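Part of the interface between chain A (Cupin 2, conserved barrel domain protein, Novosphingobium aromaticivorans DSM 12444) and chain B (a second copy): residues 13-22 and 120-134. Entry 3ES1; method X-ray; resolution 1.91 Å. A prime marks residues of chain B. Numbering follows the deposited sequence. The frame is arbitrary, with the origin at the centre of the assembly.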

# COMPACT_ATOMS: atom_id res chain seq x y z
N PRO A 13 -9.26 -11.47 -11.21
CA PRO A 13 -8.30 -10.48 -11.71
C PRO A 13 -8.46 -9.20 -10.93
O PRO A 13 -9.43 -8.99 -10.21
CB PRO A 13 -8.69 -10.27 -13.17
CG PRO A 13 -10.14 -10.70 -13.27
CD PRO A 13 -10.33 -11.76 -12.18
N VAL A 14 -7.49 -8.32 -11.12
CA VAL A 14 -7.40 -7.08 -10.35
C VAL A 14 -7.74 -5.84 -11.20
O VAL A 14 -7.16 -5.61 -12.23
CB VAL A 14 -5.96 -6.94 -9.79
CG1 VAL A 14 -5.78 -5.61 -9.00
CG2 VAL A 14 -5.56 -8.20 -8.95
N GLN A 15 -8.71 -5.07 -10.74
CA GLN A 15 -9.04 -3.76 -11.30
C GLN A 15 -8.04 -2.72 -10.84
O GLN A 15 -7.77 -2.58 -9.64
CB GLN A 15 -10.47 -3.33 -10.85
CG GLN A 15 -10.94 -1.95 -11.34
CD GLN A 15 -12.20 -1.51 -10.65
OE1 GLN A 15 -12.56 -2.04 -9.57
NE2 GLN A 15 -12.88 -0.52 -11.24
N ARG A 16 -7.52 -1.98 -11.82
CA ARG A 16 -6.62 -0.85 -11.62
C ARG A 16 -7.24 0.41 -12.22
O ARG A 16 -7.63 0.43 -13.39
CB ARG A 16 -5.25 -1.13 -12.25
CG ARG A 16 -4.21 0.03 -12.05
CD ARG A 16 -2.89 -0.28 -12.74
NE ARG A 16 -2.95 0.00 -14.16
CZ ARG A 16 -1.91 0.32 -14.92
NH1 ARG A 16 -0.69 0.39 -14.41
NH2 ARG A 16 -2.12 0.57 -16.19
N VAL A 17 -7.33 1.44 -11.40
CA VAL A 17 -7.85 2.73 -11.83
C VAL A 17 -6.79 3.77 -11.60
O VAL A 17 -6.36 3.97 -10.48
CB VAL A 17 -9.16 3.14 -11.08
CG1 VAL A 17 -9.56 4.60 -11.44
CG2 VAL A 17 -10.32 2.13 -11.36
N VAL A 18 -6.40 4.46 -12.66
CA VAL A 18 -5.32 5.48 -12.58
C VAL A 18 -5.83 6.86 -12.92
O VAL A 18 -6.44 7.05 -13.96
CB VAL A 18 -4.16 5.16 -13.53
CG1 VAL A 18 -3.01 6.22 -13.37
CG2 VAL A 18 -3.65 3.72 -13.32
N THR A 19 -5.52 7.83 -12.05
CA THR A 19 -5.96 9.20 -12.25
C THR A 19 -4.84 10.05 -12.83
O THR A 19 -3.70 9.63 -12.90
CB THR A 19 -6.44 9.88 -10.94
OG1 THR A 19 -5.33 10.30 -10.11
CG2 THR A 19 -7.30 8.98 -10.14
N GLY A 20 -5.22 11.21 -13.32
CA GLY A 20 -4.26 12.16 -13.89
C GLY A 20 -4.91 13.50 -14.15
O GLY A 20 -6.07 13.70 -13.79
N HIS A 21 -4.17 14.38 -14.80
CA HIS A 21 -4.65 15.73 -15.17
C HIS A 21 -4.67 15.87 -16.66
O HIS A 21 -3.82 15.31 -17.37
CB HIS A 21 -3.71 16.79 -14.59
CG HIS A 21 -3.79 16.92 -13.11
ND1 HIS A 21 -2.96 16.22 -12.26
CD2 HIS A 21 -4.64 17.62 -12.31
CE1 HIS A 21 -3.29 16.49 -11.01
NE2 HIS A 21 -4.30 17.34 -11.01
N ASP A 22 -5.68 16.58 -17.15
CA ASP A 22 -5.81 16.85 -18.57
C ASP A 22 -5.14 18.17 -18.94
O ASP A 22 -4.47 18.80 -18.12
CB ASP A 22 -7.27 16.72 -19.08
CG ASP A 22 -8.17 17.85 -18.59
OD1 ASP A 22 -7.61 18.80 -18.04
OD2 ASP A 22 -9.41 17.78 -18.81
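Chain B, residues 120-134: RTVRQGGIIVQRGTN

How does the first part of chain B meet chain A? Residues 120-122 of chain B finish a strand that runs at 135° to strand 14-21 of chain A, the axes 8.7 Å apart at their closest. Backbones this far apart cannot pair, so side chains bridge the gap. The extended Gln15 donates from NE2 to Thr121′ O (3.1 Å) and accepts at OE1 from Arg123′ N (2.9 Å), while Val17 CG2 packs 4.1 Å from Val122′ CG2.

What lets chain B change direction? Arg123′ to Gly126′ form a type II turn, closed by Gly126′ N to Arg123′ O at 2.9 Å. Gly125′ has the positive phi (84°) that glycine tolerates best, and at Gly126′ a CB would lie 3.0 Å from Gln15 OE1 and 2.6 Å from Val122′ CG1, a clash with both chains.

How do the two backbones then pair? The strand that begins at Ile127′ runs parallel to strand 14-21, at 14°, with the axes 4.7 Å apart at closest, and with Arg16 beside Ile127′, Val17 beside Ile128′ and Val18 beside Val129′. Ile127′ N binds Gln15 O and Ile127′ O receives Val17 N, both at 2.8 Å; Val129′ N binds Val17 O (2.9 Å) and Val129′ O receives Thr19 N (3.0 Å). The sheet thus continues from one chain into the other.

What holds the far end, where the backbones drift apart? Side chains take over. Arg131′ N donates to Thr19 OG1 (2.9 Å), and Arg131′ NH1 reaches Thr19 O (3.0 Å). Past Gly132′, at phi 73°, Thr133′ OG1 accepts from Thr19 OG1 at 2.6 Å and donates to Gln130′ OE1 at 2.7 Å, so that the three side chains form a chain of hydrogen bonds. Thr133′ CG2 covers one face of the His21 ring, and a water whose O lies 2.8 Å from both His21 NE2 and Asn134′ N links the two.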

# COMPACT_ATOMS: atom_id res chain seq x y z
N ARG B 120 -16.34 7.12 -10.96
CA ARG B 120 -16.42 5.66 -11.22
C ARG B 120 -16.29 4.87 -9.95
O ARG B 120 -15.79 5.37 -8.95
CB ARG B 120 -15.26 5.12 -12.06
CG ARG B 120 -15.36 5.48 -13.40
CD ARG B 120 -14.19 5.00 -14.16
NE ARG B 120 -14.14 5.85 -15.33
CZ ARG B 120 -13.34 5.69 -16.35
NH1 ARG B 120 -12.43 4.71 -16.39
NH2 ARG B 120 -13.43 6.57 -17.29
N THR B 121 -16.73 3.63 -10.05
CA THR B 121 -16.74 2.71 -8.93
C THR B 121 -15.49 1.84 -8.95
O THR B 121 -15.09 1.31 -9.99
CB THR B 121 -18.01 1.88 -8.90
OG1 THR B 121 -19.12 2.72 -8.51
CG2 THR B 121 -17.87 0.72 -7.93
N VAL B 122 -14.86 1.72 -7.78
CA VAL B 122 -13.77 0.79 -7.58
C VAL B 122 -14.28 -0.32 -6.69
O VAL B 122 -14.67 -0.12 -5.54
CB VAL B 122 -12.52 1.40 -6.96
CG1 VAL B 122 -11.37 0.40 -6.99
CG2 VAL B 122 -12.13 2.68 -7.70
N ARG B 123 -14.30 -1.50 -7.28
CA ARG B 123 -14.85 -2.65 -6.64
C ARG B 123 -13.86 -3.27 -5.65
O ARG B 123 -12.68 -2.91 -5.58
CB ARG B 123 -15.28 -3.69 -7.71
CG ARG B 123 -16.35 -3.21 -8.64
CD ARG B 123 -16.63 -4.29 -9.73
NE ARG B 123 -15.46 -4.54 -10.55
CZ ARG B 123 -15.14 -3.82 -11.62
NH1 ARG B 123 -15.90 -2.81 -12.01
NH2 ARG B 123 -14.03 -4.07 -12.29
N GLN B 124 -14.39 -4.17 -4.85
CA GLN B 124 -13.58 -4.87 -3.86
C GLN B 124 -12.40 -5.54 -4.54
O GLN B 124 -12.53 -6.12 -5.62
CB GLN B 124 -14.44 -5.86 -3.06
CG GLN B 124 -13.72 -6.47 -1.89
CD GLN B 124 -14.63 -7.33 -1.03
OE1 GLN B 124 -15.75 -6.93 -0.62
NE2 GLN B 124 -14.17 -8.55 -0.77
N GLY B 125 -11.22 -5.40 -3.94
CA GLY B 125 -9.98 -5.91 -4.49
C GLY B 125 -9.31 -5.01 -5.50
O GLY B 125 -8.20 -5.29 -5.95
N GLY B 126 -10.00 -3.92 -5.84
CA GLY B 126 -9.50 -2.93 -6.78
C GLY B 126 -8.44 -2.00 -6.20
O GLY B 126 -8.39 -1.74 -4.97
N ILE B 127 -7.60 -1.49 -7.09
CA ILE B 127 -6.52 -0.56 -6.72
C ILE B 127 -6.60 0.76 -7.48
O ILE B 127 -6.73 0.80 -8.71
CB ILE B 127 -5.13 -1.20 -6.93
CG1 ILE B 127 -4.99 -2.46 -6.03
CG2 ILE B 127 -4.02 -0.19 -6.65
CD1 ILE B 127 -3.72 -3.36 -6.29
N ILE B 128 -6.46 1.84 -6.70
CA ILE B 128 -6.42 3.19 -7.23
C ILE B 128 -4.98 3.74 -7.16
O ILE B 128 -4.31 3.63 -6.13
CB ILE B 128 -7.34 4.18 -6.50
CG1 ILE B 128 -8.78 3.61 -6.37
CG2 ILE B 128 -7.31 5.51 -7.20
CD1 ILE B 128 -8.98 2.93 -5.03
N VAL B 129 -4.54 4.29 -8.28
CA VAL B 129 -3.29 5.08 -8.34
C VAL B 129 -3.68 6.55 -8.47
O VAL B 129 -4.06 7.01 -9.55
CB VAL B 129 -2.39 4.61 -9.51
CG1 VAL B 129 -1.04 5.33 -9.53
CG2 VAL B 129 -2.19 3.06 -9.43
N GLN B 130 -3.60 7.27 -7.36
CA GLN B 130 -4.06 8.64 -7.27
C GLN B 130 -2.89 9.56 -7.49
O GLN B 130 -2.07 9.68 -6.67
CB GLN B 130 -4.78 8.92 -5.93
CG GLN B 130 -5.42 10.28 -5.77
CD GLN B 130 -6.92 10.26 -6.05
OE1 GLN B 130 -7.37 10.80 -6.99
NE2 GLN B 130 -7.63 9.59 -5.25
N ARG B 131 -2.83 10.20 -8.65
CA ARG B 131 -1.64 10.95 -9.10
C ARG B 131 -1.77 12.47 -8.84
O ARG B 131 -1.60 13.29 -9.74
CB ARG B 131 -1.32 10.60 -10.56
CG ARG B 131 -0.89 9.12 -10.72
CD ARG B 131 -0.64 8.72 -12.14
NE ARG B 131 0.35 9.61 -12.75
CZ ARG B 131 0.07 10.57 -13.61
NH1 ARG B 131 -1.18 10.80 -13.96
NH2 ARG B 131 1.05 11.33 -14.08
N GLY B 132 -2.02 12.78 -7.58
CA GLY B 132 -2.02 14.17 -7.02
C GLY B 132 -3.24 14.95 -7.46
O GLY B 132 -3.27 16.17 -7.56
N THR B 133 -4.28 14.18 -7.71
CA THR B 133 -5.56 14.71 -8.18
C THR B 133 -6.58 15.09 -7.12
O THR B 133 -6.80 14.38 -6.11
CB THR B 133 -6.19 13.69 -9.14
OG1 THR B 133 -5.99 12.38 -8.63
CG2 THR B 133 -5.51 13.76 -10.55
N ASN B 134 -7.24 16.21 -7.39
CA ASN B 134 -8.47 16.57 -6.67
C ASN B 134 -9.50 15.43 -6.74
O ASN B 134 -9.78 14.88 -7.82
CB ASN B 134 -9.06 17.87 -7.24
CG ASN B 134 -9.99 18.53 -6.28
OD1 ASN B 134 -9.79 18.49 -5.04
ND2 ASN B 134 -11.04 19.17 -6.83
O HOH W 1 -10.80 -5.85 -8.47
O HOH W 2 -6.39 18.12 -9.29
O HOH W 3 -1.03 14.00 -12.27
O HOH W 4 -1.62 13.37 -15.04